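Local coordinates for glutathione s-transferase protein (Ralstonia solanacearum, PDB 3TOU), which binds glutathione and probably works as a glutathione transferase, joining it to electrophilic substrates, at residues Glu33-Trp36 and Gln41-Gln44; Leu81-Gly86 and Val90-Trp95. All blocks are in the same frame, centred on the assembly; numbering follows the deposited sequence.

Interaction 1: Glu33-Trp36 and Gln41-Gln44; sequences EDVW and QIHQ. With GSH (glutathione), chain C.
The carboxylate of E33 spans the start of 41-44 and uses both oxygens on Q41. OE2 of E33 accepts from the backbone N of Q41 at 3.0 Å. OE1 of E33 accepts from NE2 of Q41 at 3.1 Å. Both donors lie on one side, about 40° out of the carboxylate plane. The donating NE2 has OE1 almost in its own amide plane, and the two planes are turned 48° apart. The E33 chain leaves with CG anti to its backbone N (chi1 -174°) and then bends, which swings the acid toward Q41. CG of Q41 lies over that same face, 3.3 Å from OE1 of E33. Beside this polar pair, CG1 of V35 meets CG2 of I42 at 3.9 Å. CG2 of V35 turns to glutathione, 3.5 Å from ligand CA3. The W36 ring lays one face over the same ligand carbon, toward the ring's rim. Both residues belong to the glutathione pocket of the thioredoxin-like N-terminal domain. T40 OG1 also bonds OE2 of E33, and the O of V35 accepts from R128 of the second subunit. With two bonds on OE2 and one on OE1, the E33 carboxylate is fixed in rotation and probably stays ionised.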
ATOM      1  N   GLU A  33      -9.313   3.018  17.746  1.00 16.09           N
ATOM      2  CA  GLU A  33     -10.482   2.706  16.945  1.00 18.17           C
ATOM      3  C   GLU A  33     -10.433   1.240  16.556  1.00 20.58           C
ATOM      4  O   GLU A  33      -9.363   0.703  16.260  1.00 19.63           O
ATOM      5  CB  GLU A  33     -10.510   3.583  15.693  1.00 22.98           C
ATOM      6  CG  GLU A  33     -11.757   3.457  14.820  1.00 26.28           C
ATOM      7  CD  GLU A  33     -13.010   4.041  15.452  1.00 34.62           C
ATOM      8  OE1 GLU A  33     -12.911   4.954  16.309  1.00 35.58           O
ATOM      9  OE2 GLU A  33     -14.110   3.588  15.077  1.00 32.12           O
ATOM     10  N   ASP A  34     -11.589   0.585  16.605  1.00 20.84           N
ATOM     11  CA  ASP A  34     -11.731  -0.784  16.113  1.00 23.43           C
ATOM     12  C   ASP A  34     -12.520  -0.744  14.809  1.00 25.05           C
ATOM     13  O   ASP A  34     -13.750  -0.632  14.818  1.00 25.40           O
ATOM     14  CB  ASP A  34     -12.444  -1.667  17.155  1.00 26.86           C
ATOM     15  CG  ASP A  34     -12.454  -3.155  16.776  1.00 37.86           C
ATOM     16  OD1 ASP A  34     -12.069  -3.527  15.640  1.00 32.10           O
ATOM     17  OD2 ASP A  34     -12.853  -3.969  17.634  1.00 36.69           O
ATOM     18  N   VAL A  35     -11.808  -0.853  13.686  1.00 20.13           N
ATOM     19  CA  VAL A  35     -12.417  -0.758  12.364  1.00 21.51           C
ATOM     20  C   VAL A  35     -13.316  -1.964  12.025  1.00 17.06           C
ATOM     21  O   VAL A  35     -14.089  -1.904  11.078  1.00 21.62           O
ATOM     22  CB  VAL A  35     -11.339  -0.583  11.262  1.00 21.35           C
ATOM     23  CG1 VAL A  35     -10.611   0.745  11.448  1.00 20.15           C
ATOM     24  CG2 VAL A  35     -10.344  -1.749  11.302  1.00 21.83           C
ATOM     25  N   TRP A  36     -13.198  -3.030  12.815  1.00 22.52           N
ATOM     26  CA  TRP A  36     -13.973  -4.260  12.629  1.00 25.60           C
ATOM     27  C   TRP A  36     -15.285  -4.272  13.420  1.00 31.86           C
ATOM     28  O   TRP A  36     -16.115  -5.171  13.246  1.00 34.73           O
ATOM     29  CB  TRP A  36     -13.113  -5.471  12.984  1.00 28.04           C
ATOM     30  CG  TRP A  36     -11.906  -5.562  12.110  1.00 27.27           C
ATOM     31  CD1 TRP A  36     -10.619  -5.254  12.449  1.00 26.42           C
ATOM     32  CD2 TRP A  36     -11.879  -5.949  10.734  1.00 25.26           C
ATOM     33  NE1 TRP A  36      -9.789  -5.437  11.369  1.00 33.95           N
ATOM     34  CE2 TRP A  36     -10.537  -5.862  10.303  1.00 29.47           C
ATOM     35  CE3 TRP A  36     -12.858  -6.361   9.823  1.00 27.08           C
ATOM     36  CZ2 TRP A  36     -10.148  -6.182   9.001  1.00 25.03           C
ATOM     37  CZ3 TRP A  36     -12.469  -6.682   8.523  1.00 32.28           C
ATOM     38  CH2 TRP A  36     -11.126  -6.586   8.129  1.00 30.05           C
ATOM     39  N   GLN A  41     -16.449   4.474  13.507  1.00 20.81           N
ATOM     40  CA  GLN A  41     -16.572   5.806  12.925  1.00 23.36           C
ATOM     41  C   GLN A  41     -15.526   6.055  11.847  1.00 18.09           C
ATOM     42  O   GLN A  41     -15.422   7.175  11.345  1.00 19.86           O
ATOM     43  CB  GLN A  41     -16.409   6.887  14.009  1.00 25.43           C
ATOM     44  CG  GLN A  41     -15.029   6.850  14.693  1.00 31.36           C
ATOM     45  CD  GLN A  41     -14.681   8.104  15.481  1.00 34.29           C
ATOM     46  OE1 GLN A  41     -15.297   9.154  15.308  1.00 37.78           O
ATOM     47  NE2 GLN A  41     -13.679   7.995  16.347  1.00 27.69           N
ATOM     48  N   ILE A  42     -14.754   5.026  11.489  1.00 19.05           N
ATOM     49  CA  ILE A  42     -13.575   5.243  10.609  1.00 15.70           C
ATOM     50  C   ILE A  42     -13.930   5.915   9.279  1.00 14.88           C
ATOM     51  O   ILE A  42     -13.196   6.776   8.805  1.00 15.90           O
ATOM     52  CB  ILE A  42     -12.702   3.959  10.453  1.00 18.10           C
ATOM     53  CG1 ILE A  42     -11.402   4.248   9.661  1.00 14.42           C
ATOM     54  CG2 ILE A  42     -13.523   2.790   9.857  1.00 20.98           C
ATOM     55  CD1 ILE A  42     -10.444   5.238  10.355  1.00 16.78           C
ATOM     56  N   HIS A  43     -15.101   5.592   8.723  1.00 16.69           N
ATOM     57  CA  HIS A  43     -15.502   6.147   7.431  1.00 19.29           C
ATOM     58  C   HIS A  43     -15.848   7.633   7.471  1.00 20.97           C
ATOM     59  O   HIS A  43     -15.933   8.268   6.424  1.00 21.61           O
ATOM     60  CB  HIS A  43     -16.656   5.347   6.826  1.00 19.01           C
ATOM     61  CG  HIS A  43     -16.212   4.105   6.131  1.00 16.52           C
ATOM     62  ND1 HIS A  43     -15.783   4.113   4.823  1.00 20.23           N
ATOM     63  CD2 HIS A  43     -16.122   2.823   6.552  1.00 22.62           C
ATOM     64  CE1 HIS A  43     -15.468   2.883   4.459  1.00 17.80           C
ATOM     65  NE2 HIS A  43     -15.652   2.084   5.492  1.00 18.04           N
ATOM     66  N   GLN A  44     -16.012   8.181   8.675  1.00 19.99           N
ATOM     67  CA  GLN A  44     -16.122   9.632   8.842  1.00 21.98           C
ATOM     68  C   GLN A  44     -14.795  10.351   8.563  1.00 22.89           C
ATOM     69  O   GLN A  44     -14.784  11.566   8.375  1.00 23.31           O
ATOM     70  CB  GLN A  44     -16.648   9.992  10.247  1.00 26.05           C
ATOM     71  CG  GLN A  44     -18.025   9.386  10.581  1.00 37.99           C
ATOM     72  CD  GLN A  44     -18.518   9.726  11.991  1.00 55.17           C
ATOM     73  OE1 GLN A  44     -18.149  10.754  12.570  1.00 58.75           O
ATOM     74  NE2 GLN A  44     -19.364   8.858  12.544  1.00 53.73           N
TER
HETATM   75  N1  GSH C 227      -2.706   0.221   2.763  1.00 18.92           N
HETATM   76  CA1 GSH C 227      -3.013   0.463   4.179  1.00 20.57           C
HETATM   77  C1  GSH C 227      -1.865   1.140   4.890  1.00 16.70           C
HETATM   78  O11 GSH C 227      -2.108   1.942   5.827  1.00 16.44           O
HETATM   79  O12 GSH C 227      -0.682   0.946   4.544  1.00 18.44           O
HETATM   80  CB1 GSH C 227      -3.420  -0.825   4.899  1.00 21.17           C
HETATM   81  CG1 GSH C 227      -4.182  -0.489   6.192  1.00 19.80           C
HETATM   82  CD1 GSH C 227      -4.956  -1.665   6.753  1.00 22.57           C
HETATM   83  OE1 GSH C 227      -5.331  -2.737   5.923  1.00 27.69           O
HETATM   84  N2  GSH C 227      -5.273  -1.612   8.049  1.00 23.66           N
HETATM   85  CA2 GSH C 227      -6.178  -2.585   8.655  1.00 27.19           C
HETATM   86  C2  GSH C 227      -7.588  -2.151   8.440  1.00 27.15           C
HETATM   87  O2  GSH C 227      -7.853  -0.883   8.924  1.00 19.49           O
HETATM   88  CB2 GSH C 227      -5.992  -2.641  10.173  1.00 29.60           C
HETATM   89  SG2 GSH C 227      -4.362  -3.308  10.577  1.00 31.33           S
HETATM   90  N3  GSH C 227      -8.488  -2.937   7.843  1.00 20.55           N
HETATM   91  CA3 GSH C 227      -9.917  -2.662   7.949  1.00 20.41           C
HETATM   92  C3  GSH C 227     -10.683  -2.946   6.685  1.00 24.88           C
HETATM   93  O31 GSH C 227     -11.927  -2.851   6.647  1.00 27.69           O
HETATM   94  O32 GSH C 227     -10.090  -3.291   5.662  1.00 29.71           O

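Interaction 2: Leu81-Gly86 and Val90-Trp95; sequences LIPPSG and VEVRCW
V92 packs both methyl branches against the CD side of the P83 ring. CG2 of V92 lies 3.8 Å from CD of P83 and 4.0 Å from CG of P83. CG1 of V92 is 4.0 Å from the carbonyl O of L81, so one valine spans two residues of the loop. Its CG1 stands anti to the backbone N (chi1 167°), which leaves CG2 on the proline side.

The second side-chain contact is I82 with R93. CD1 of I82 sits at the edge of the guanidinium, in its plane, 3.5 Å from NH1 of R93. CG2 of I82 lies beside the aliphatic part of the arginine, 4.2 Å from CD of R93. The arginine chain bends twice, at chi2 and chi3, and this turns its head back toward the loop.

V90 N makes a weak bond of 3.4 Å to G86 O, though nearly straight at 169°. It is doubtful, because G86 is modelled in two conformers. It has the i to i+4 spacing of an alpha-helix. Here the linker after helix 65-74 leads into helix 86-114, the first long helix of the all-helical C-terminal domain of the glutathione transferase fold.

Further out, D73 takes the backbone N of L81 and of I82 with its two carboxylate oxygens, tying the linker to helix 65-74, while V92 touches N151 and T156. R93 NE forms a salt bridge with E70 of the second subunit, and R93 NH2 has a long, weak ion pair with E70 of its own chain. The two R93 NH2 groups come close across the dimer interface, where these acids probably offset their like charges.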
ATOM      1  N   LEU A  81      14.384  10.181   7.294  1.00 15.77           N
ATOM      2  CA  LEU A  81      13.950   8.787   7.153  1.00 16.01           C
ATOM      3  C   LEU A  81      13.732   8.343   5.706  1.00 16.15           C
ATOM      4  O   LEU A  81      13.694   7.145   5.424  1.00 14.33           O
ATOM      5  CB  LEU A  81      12.695   8.526   7.984  1.00 14.57           C
ATOM      6  CG  LEU A  81      12.818   8.736   9.498  1.00 14.89           C
ATOM      7  CD1 LEU A  81      11.469   8.553  10.159  1.00 15.72           C
ATOM      8  CD2 LEU A  81      13.874   7.797  10.090  1.00 17.86           C
ATOM      9  N   ILE A  82      13.570   9.299   4.797  1.00 14.49           N
ATOM     10  CA  ILE A  82      13.458   8.978   3.369  1.00 13.64           C
ATOM     11  C   ILE A  82      14.471   9.837   2.614  1.00 13.71           C
ATOM     12  O   ILE A  82      14.404  11.067   2.678  1.00 17.50           O
ATOM     13  CB  ILE A  82      12.033   9.237   2.807  1.00 14.18           C
ATOM     14  CG1 ILE A  82      10.971   8.544   3.676  1.00 18.51           C
ATOM     15  CG2 ILE A  82      11.952   8.744   1.349  1.00 16.77           C
ATOM     16  CD1 ILE A  82       9.539   8.849   3.275  1.00 18.25           C
ATOM     17  N   PRO A  83      15.423   9.198   1.914  1.00 17.68           N
ATOM     18  CA  PRO A  83      16.388   9.948   1.096  1.00 17.72           C
ATOM     19  C   PRO A  83      15.689  10.837   0.059  1.00 20.45           C
ATOM     20  O   PRO A  83      14.609  10.476  -0.423  1.00 21.38           O
ATOM     21  CB  PRO A  83      17.170   8.835   0.383  1.00 17.46           C
ATOM     22  CG  PRO A  83      17.090   7.675   1.316  1.00 15.12           C
ATOM     23  CD  PRO A  83      15.685   7.748   1.867  1.00 13.63           C
ATOM     24  N   PRO A  84      16.265  12.020  -0.237  0.50 20.86           N
ATOM     25  CA  PRO A  84      15.594  12.995  -1.105  0.50 22.24           C
ATOM     26  C   PRO A  84      15.491  12.574  -2.571  0.50 21.79           C
ATOM     27  O   PRO A  84      14.613  13.052  -3.288  0.50 17.53           O
ATOM     28  CB  PRO A  84      16.486  14.237  -0.993  0.50 23.60           C
ATOM     29  CG  PRO A  84      17.821  13.716  -0.610  0.50 25.97           C
ATOM     30  CD  PRO A  84      17.552  12.531   0.272  0.50 22.39           C
ATOM     31  N   SER A  85      16.375  11.689  -3.011  0.50 21.03           N
ATOM     32  CA  SER A  85      16.472  11.424  -4.437  0.50 20.83           C
ATOM     33  C   SER A  85      17.316  10.225  -4.816  0.50 21.74           C
ATOM     34  O   SER A  85      17.965   9.569  -3.981  0.50 16.42           O
ATOM     35  CB  SER A  85      17.061  12.642  -5.144  0.50 15.40           C
ATOM     36  OG  SER A  85      18.409  12.822  -4.735  0.50 16.95           O
ATOM     37  N   GLY A  86      17.288   9.968  -6.119  0.50 23.65           N
ATOM     38  CA  GLY A  86      18.152   9.006  -6.743  0.50 29.92           C
ATOM     39  C   GLY A  86      17.880   7.605  -6.275  0.50 33.01           C
ATOM     40  O   GLY A  86      16.769   7.265  -5.862  0.50 30.67           O
ATOM     41  N   VAL A  90      14.673   5.315  -4.045  1.00 21.52           N
ATOM     42  CA  VAL A  90      13.868   4.225  -4.624  1.00 25.19           C
ATOM     43  C   VAL A  90      14.051   2.915  -3.840  1.00 21.29           C
ATOM     44  O   VAL A  90      13.074   2.207  -3.594  1.00 20.18           O
ATOM     45  CB  VAL A  90      14.051   4.049  -6.176  1.00 29.20           C
ATOM     46  CG1 VAL A  90      15.419   3.496  -6.545  1.00 32.49           C
ATOM     47  CG2 VAL A  90      12.966   3.129  -6.733  1.00 18.07           C
ATOM     48  N   GLU A  91      15.284   2.641  -3.408  1.00 18.81           N
ATOM     49  CA  GLU A  91      15.592   1.476  -2.595  1.00 21.16           C
ATOM     50  C   GLU A  91      14.798   1.501  -1.290  1.00 12.52           C
ATOM     51  O   GLU A  91      14.193   0.491  -0.919  1.00 12.94           O
ATOM     52  CB  GLU A  91      17.095   1.380  -2.319  1.00 24.23           C
ATOM     53  CG  GLU A  91      17.888   0.730  -3.468  1.00 34.06           C
ATOM     54  CD  GLU A  91      19.363   1.116  -3.499  1.00 42.32           C
ATOM     55  OE1 GLU A  91      19.815   1.876  -2.611  1.00 38.78           O
ATOM     56  OE2 GLU A  91      20.068   0.654  -4.423  1.00 44.10           O
ATOM     57  N   VAL A  92      14.794   2.645  -0.607  1.00 12.58           N
ATOM     58  CA  VAL A  92      14.028   2.780   0.653  1.00 11.26           C
ATOM     59  C   VAL A  92      12.513   2.591   0.425  1.00 14.82           C
ATOM     60  O   VAL A  92      11.861   1.896   1.216  1.00 12.77           O
ATOM     61  CB  VAL A  92      14.373   4.097   1.408  1.00 12.93           C
ATOM     62  CG1 VAL A  92      13.371   4.391   2.539  1.00 15.66           C
ATOM     63  CG2 VAL A  92      15.770   3.989   2.003  1.00 13.06           C
ATOM     64  N   ARG A  93      11.981   3.148  -0.674  1.00 10.24           N
ATOM     65  CA  ARG A  93      10.556   2.966  -1.006  1.00 11.27           C
ATOM     66  C   ARG A  93      10.242   1.486  -1.296  1.00 11.58           C
ATOM     67  O   ARG A  93       9.208   0.955  -0.866  1.00 11.32           O
ATOM     68  CB  ARG A  93      10.129   3.813  -2.220  1.00 17.02           C
ATOM     69  CG  ARG A  93      10.702   5.227  -2.349  1.00 29.36           C
ATOM     70  CD  ARG A  93      10.087   6.221  -1.414  1.00 26.54           C
ATOM     71  NE  ARG A  93       8.648   6.342  -1.626  1.00 22.31           N
ATOM     72  CZ  ARG A  93       7.801   6.829  -0.726  1.00 34.93           C
ATOM     73  NH1 ARG A  93       8.236   7.253   0.454  1.00 29.01           N
ATOM     74  NH2 ARG A  93       6.513   6.879  -1.004  1.00 36.56           N
ATOM     75  N   CYS A  94      11.146   0.823  -2.013  1.00 12.78           N
ATOM     76  CA  CYS A  94      10.952  -0.596  -2.335  1.00 11.96           C
ATOM     77  C   CYS A  94      11.022  -1.452  -1.051  1.00 15.12           C
ATOM     78  O   CYS A  94      10.226  -2.376  -0.880  1.00 11.54           O
ATOM     79  CB  CYS A  94      11.961  -1.055  -3.387  1.00 13.66           C
ATOM     80  SG  CYS A  94      11.713  -2.759  -3.932  1.00 16.01           S
ATOM     81  N   TRP A  95      11.950  -1.133  -0.142  1.00 10.87           N
ATOM     82  CA  TRP A  95      12.009  -1.849   1.141  1.00 10.78           C
ATOM     83  C   TRP A  95      10.704  -1.689   1.904  1.00  9.21           C
ATOM     84  O   TRP A  95      10.199  -2.649   2.496  1.00 10.37           O
ATOM     85  CB  TRP A  95      13.138  -1.314   2.019  1.00 12.24           C
ATOM     86  CG  TRP A  95      14.481  -1.960   1.846  1.00 13.31           C
ATOM     87  CD1 TRP A  95      15.566  -1.435   1.182  1.00 14.84           C
ATOM     88  CD2 TRP A  95      14.914  -3.215   2.388  1.00 14.36           C
ATOM     89  NE1 TRP A  95      16.634  -2.302   1.258  1.00 18.27           N
ATOM     90  CE2 TRP A  95      16.265  -3.399   1.996  1.00 17.87           C
ATOM     91  CE3 TRP A  95      14.290  -4.212   3.150  1.00 13.25           C
ATOM     92  CZ2 TRP A  95      17.001  -4.541   2.345  1.00 15.69           C
ATOM     93  CZ3 TRP A  95      15.020  -5.347   3.502  1.00 14.48           C
ATOM     94  CH2 TRP A  95      16.366  -5.498   3.104  1.00 16.35           C
TER

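How the interactions relate
The two interactions are in series along the chain, with centres about 31 Å apart and nearest atoms about 20 Å apart. They share no element and do not touch. Both are partly buried and both reach the second subunit. Interaction 1 lies within one loop of the N-terminal domain, between strands 29-32 and 53-55, and takes part in the glutathione pocket. Two hydrogen bonds and an apolar pair share it. Interaction 2 joins the interdomain linker to helix 86-114. It is mainly apolar, with one weak backbone bond, and its charged group finds its main partner across the dimer. The side chain of R93 is about 11 Å from a bound glutathione.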